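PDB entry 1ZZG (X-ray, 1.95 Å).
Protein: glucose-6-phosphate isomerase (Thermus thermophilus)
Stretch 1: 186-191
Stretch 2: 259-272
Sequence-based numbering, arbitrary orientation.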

# COMPACT_ATOMS: atom_id res chain seq x y z
N GLY A 186 3.72 8.58 18.73
CA GLY A 186 4.13 8.46 17.34
C GLY A 186 3.02 8.43 16.30
O GLY A 186 3.03 9.24 15.37
N ARG A 187 2.07 7.51 16.43
CA ARG A 187 1.01 7.42 15.43
C ARG A 187 0.04 8.60 15.45
O ARG A 187 -0.80 8.72 14.56
CB ARG A 187 0.24 6.10 15.55
CG ARG A 187 -0.32 5.82 16.92
CD ARG A 187 -0.97 4.43 16.97
NE ARG A 187 -1.41 4.14 18.32
CZ ARG A 187 -0.64 3.61 19.26
NH1 ARG A 187 0.62 3.29 19.00
NH2 ARG A 187 -1.13 3.44 20.49
N PHE A 188 0.16 9.46 16.46
CA PHE A 188 -0.70 10.64 16.58
C PHE A 188 0.13 11.91 16.34
O PHE A 188 -0.31 13.01 16.67
CB PHE A 188 -1.29 10.72 18.00
CG PHE A 188 -2.37 9.71 18.27
CD1 PHE A 188 -3.71 10.03 18.05
CD2 PHE A 188 -2.05 8.45 18.76
CE1 PHE A 188 -4.71 9.11 18.31
CE2 PHE A 188 -3.06 7.52 19.02
CZ PHE A 188 -4.39 7.85 18.80
N SER A 189 1.32 11.75 15.76
CA SER A 189 2.23 12.88 15.56
C SER A 189 2.25 13.58 14.21
O SER A 189 3.09 14.44 14.00
CB SER A 189 3.66 12.43 15.87
OG SER A 189 4.20 11.68 14.78
N ALA A 190 1.34 13.23 13.31
CA ALA A 190 1.35 13.84 11.98
C ALA A 190 1.34 15.37 11.91
O ALA A 190 1.97 15.95 11.04
CB ALA A 190 0.20 13.29 11.14
N LEU A 191 0.63 16.02 12.83
CA LEU A 191 0.55 17.47 12.79
C LEU A 191 1.59 18.18 13.66
O LEU A 191 1.49 19.37 13.92
CB LEU A 191 -0.87 17.93 13.14
CG LEU A 191 -1.95 17.25 12.26
CD1 LEU A 191 -3.32 17.88 12.51
CD2 LEU A 191 -1.57 17.40 10.79
N SER A 259 -2.63 3.81 4.56
CA SER A 259 -1.59 3.19 5.39
C SER A 259 -1.49 3.89 6.73
O SER A 259 -1.30 3.25 7.77
CB SER A 259 -0.24 3.24 4.69
OG SER A 259 -0.19 2.33 3.61
N TRP A 260 -1.62 5.22 6.72
CA TRP A 260 -1.56 6.00 7.95
C TRP A 260 -2.72 5.60 8.87
O TRP A 260 -2.54 5.44 10.08
CB TRP A 260 -1.65 7.50 7.63
CG TRP A 260 -1.81 8.37 8.84
CD1 TRP A 260 -0.82 8.79 9.69
CD2 TRP A 260 -3.03 8.89 9.36
NE1 TRP A 260 -1.36 9.54 10.71
CE2 TRP A 260 -2.72 9.62 10.53
CE3 TRP A 260 -4.37 8.81 8.95
CZ2 TRP A 260 -3.69 10.26 11.30
CZ3 TRP A 260 -5.35 9.45 9.71
CH2 TRP A 260 -5.00 10.17 10.88
N PHE A 261 -3.90 5.45 8.29
CA PHE A 261 -5.07 5.07 9.09
C PHE A 261 -4.94 3.67 9.66
O PHE A 261 -5.35 3.40 10.79
CB PHE A 261 -6.36 5.15 8.26
CG PHE A 261 -7.57 4.67 9.02
CD1 PHE A 261 -8.08 5.41 10.08
CD2 PHE A 261 -8.14 3.43 8.73
CE1 PHE A 261 -9.14 4.93 10.86
CE2 PHE A 261 -9.19 2.94 9.50
CZ PHE A 261 -9.69 3.69 10.56
N VAL A 262 -4.38 2.76 8.86
CA VAL A 262 -4.20 1.39 9.32
C VAL A 262 -3.35 1.34 10.59
O VAL A 262 -3.69 0.62 11.53
CB VAL A 262 -3.57 0.51 8.20
CG1 VAL A 262 -3.22 -0.86 8.74
CG2 VAL A 262 -4.57 0.36 7.06
N GLN A 263 -2.26 2.11 10.64
CA GLN A 263 -1.45 2.12 11.86
C GLN A 263 -2.24 2.77 12.99
O GLN A 263 -2.24 2.28 14.12
CB GLN A 263 -0.14 2.92 11.70
CG GLN A 263 0.48 3.21 13.07
CD GLN A 263 1.82 3.91 13.02
OE1 GLN A 263 2.07 4.74 12.16
NE2 GLN A 263 2.69 3.59 13.98
N LEU A 264 -2.90 3.88 12.69
CA LEU A 264 -3.69 4.58 13.70
C LEU A 264 -4.72 3.64 14.32
O LEU A 264 -4.83 3.52 15.54
CB LEU A 264 -4.41 5.78 13.08
CG LEU A 264 -5.38 6.48 14.05
CD1 LEU A 264 -4.58 7.13 15.18
CD2 LEU A 264 -6.20 7.53 13.31
N HIS A 265 -5.49 2.98 13.46
CA HIS A 265 -6.55 2.08 13.92
C HIS A 265 -6.03 0.81 14.60
O HIS A 265 -6.38 0.53 15.76
CB HIS A 265 -7.43 1.69 12.73
CG HIS A 265 -8.59 0.81 13.11
ND1 HIS A 265 -9.74 1.31 13.67
CD2 HIS A 265 -8.75 -0.53 13.02
CE1 HIS A 265 -10.57 0.31 13.92
NE2 HIS A 265 -9.99 -0.82 13.53
N ASP A 266 -5.21 0.05 13.89
CA ASP A 266 -4.64 -1.21 14.37
C ASP A 266 -3.83 -1.10 15.67
O ASP A 266 -4.11 -1.79 16.64
CB ASP A 266 -3.73 -1.82 13.30
CG ASP A 266 -4.49 -2.51 12.19
OD1 ASP A 266 -5.71 -2.29 12.05
OD2 ASP A 266 -3.84 -3.28 11.44
N GLU A 267 -2.82 -0.24 15.67
CA GLU A 267 -1.96 -0.08 16.83
C GLU A 267 -2.68 0.50 18.05
O GLU A 267 -2.33 0.17 19.19
CB GLU A 267 -0.76 0.79 16.47
CG GLU A 267 0.52 0.35 17.15
CD GLU A 267 1.76 0.99 16.55
OE1 GLU A 267 2.68 0.24 16.15
OE2 GLU A 267 1.82 2.24 16.48
N SER A 268 -3.68 1.34 17.82
CA SER A 268 -4.42 1.95 18.92
C SER A 268 -5.45 1.02 19.57
O SER A 268 -5.51 0.91 20.79
CB SER A 268 -5.14 3.22 18.46
OG SER A 268 -4.24 4.23 18.04
N LEU A 269 -6.24 0.35 18.74
CA LEU A 269 -7.31 -0.51 19.23
C LEU A 269 -7.08 -2.03 19.26
O LEU A 269 -7.90 -2.76 19.81
CB LEU A 269 -8.58 -0.18 18.43
CG LEU A 269 -8.86 1.34 18.43
CD1 LEU A 269 -10.01 1.68 17.48
CD2 LEU A 269 -9.18 1.79 19.85
N GLY A 270 -5.98 -2.50 18.68
CA GLY A 270 -5.67 -3.92 18.72
C GLY A 270 -5.03 -4.12 20.08
O GLY A 270 -3.80 -4.15 20.22
N LYS A 271 -5.88 -4.26 21.09
CA LYS A 271 -5.39 -4.36 22.46
C LYS A 271 -6.15 -5.34 23.34
O LYS A 271 -7.18 -5.88 22.95
CB LYS A 271 -5.49 -2.98 23.12
CG LYS A 271 -4.67 -1.88 22.44
CD LYS A 271 -3.22 -1.92 22.91
CE LYS A 271 -2.37 -0.95 22.11
NZ LYS A 271 -2.96 0.42 22.11
N VAL A 272 -5.62 -5.54 24.54
CA VAL A 272 -6.25 -6.38 25.55
C VAL A 272 -7.06 -5.37 26.37
O VAL A 272 -6.48 -4.42 26.92
CB VAL A 272 -5.22 -7.03 26.49
CG1 VAL A 272 -5.94 -7.83 27.56
CG2 VAL A 272 -4.29 -7.93 25.69
O HOH W 1 -1.03 6.60 12.35
O HOH W 2 0.32 10.50 12.80

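What carries the polar contact between the two stretches? Arg187 does most of it. Its CA-to-CB bond points toward the helix of 259-269, and from a p chi1 the chain runs out with chi2 and chi3 both t, so the extended side chain lies along the helix and delivers its guanidinium to the last turn. There Arg187 NE donates a hydrogen bond to Ser268 OG at 2.8 Å, while Arg187 NH1 forms a salt bridge with Glu267 OE2 at 3.0 Å. Arginine suits this place because it combines a long aliphatic stem with several N-H donors, and two consecutive helix residues can each take one. One face of the guanidinium lies over Ser268 N and Glu267 O.

How are the acceptors held ready? Each is tied into the helix itself. Ser268 OG donates to Leu264 O at 2.7 Å, so the small hydroxyl accepts from the arginine while its own hydrogen points to the backbone carbonyl. Gln263, one turn before Glu267, sends NE2 to Glu267 OE2 at 3.0 Å; that carboxylate oxygen thus receives both an amide and a guanidinium donor. Gln263 also packs on the arginine stem, with CD 3.7 Å from Arg187 CB. Lys271 brings a second positive charge close, its NZ 3.9 Å from Arg187 NH2, but the ammonium is bound to Ser268 O at 2.9 Å, and both groups have further hydrogen bonds elsewhere in the structure.

Where do apolar groups meet? The CA-to-CB bond of Phe188 points away from the helix, yet the ring comes back to it. Leu264 reaches over the ring face, with CD1 3.9 Å from the centroid of the Phe188 ring in a CH-pi contact, 23° off the ring normal. The closest atoms of this pair, Phe188 CZ and Leu264 CD1, are 3.7 Å apart. A branched aliphatic side chain beside a flat aromatic one fills this buried space without asking for polar partners.

What fills the gap where the protein atoms do not bond directly? Two waters do. Arg187 O and Trp260 NE1 are 4.0 Å apart, and water 2 joins them: it accepts from Trp260 NE1 at 2.8 Å and from Ala190 N at 3.0 Å, and donates a weak bond to Arg187 O at 2.7 Å. Water 1 donates to Arg187 O at 3.1 Å and to Trp260 O at 3.0 Å. The buried indole N-H is thereby satisfied, and the small Ala190 side chain sits close by, its CB 4.1 Å from Trp260 NE1.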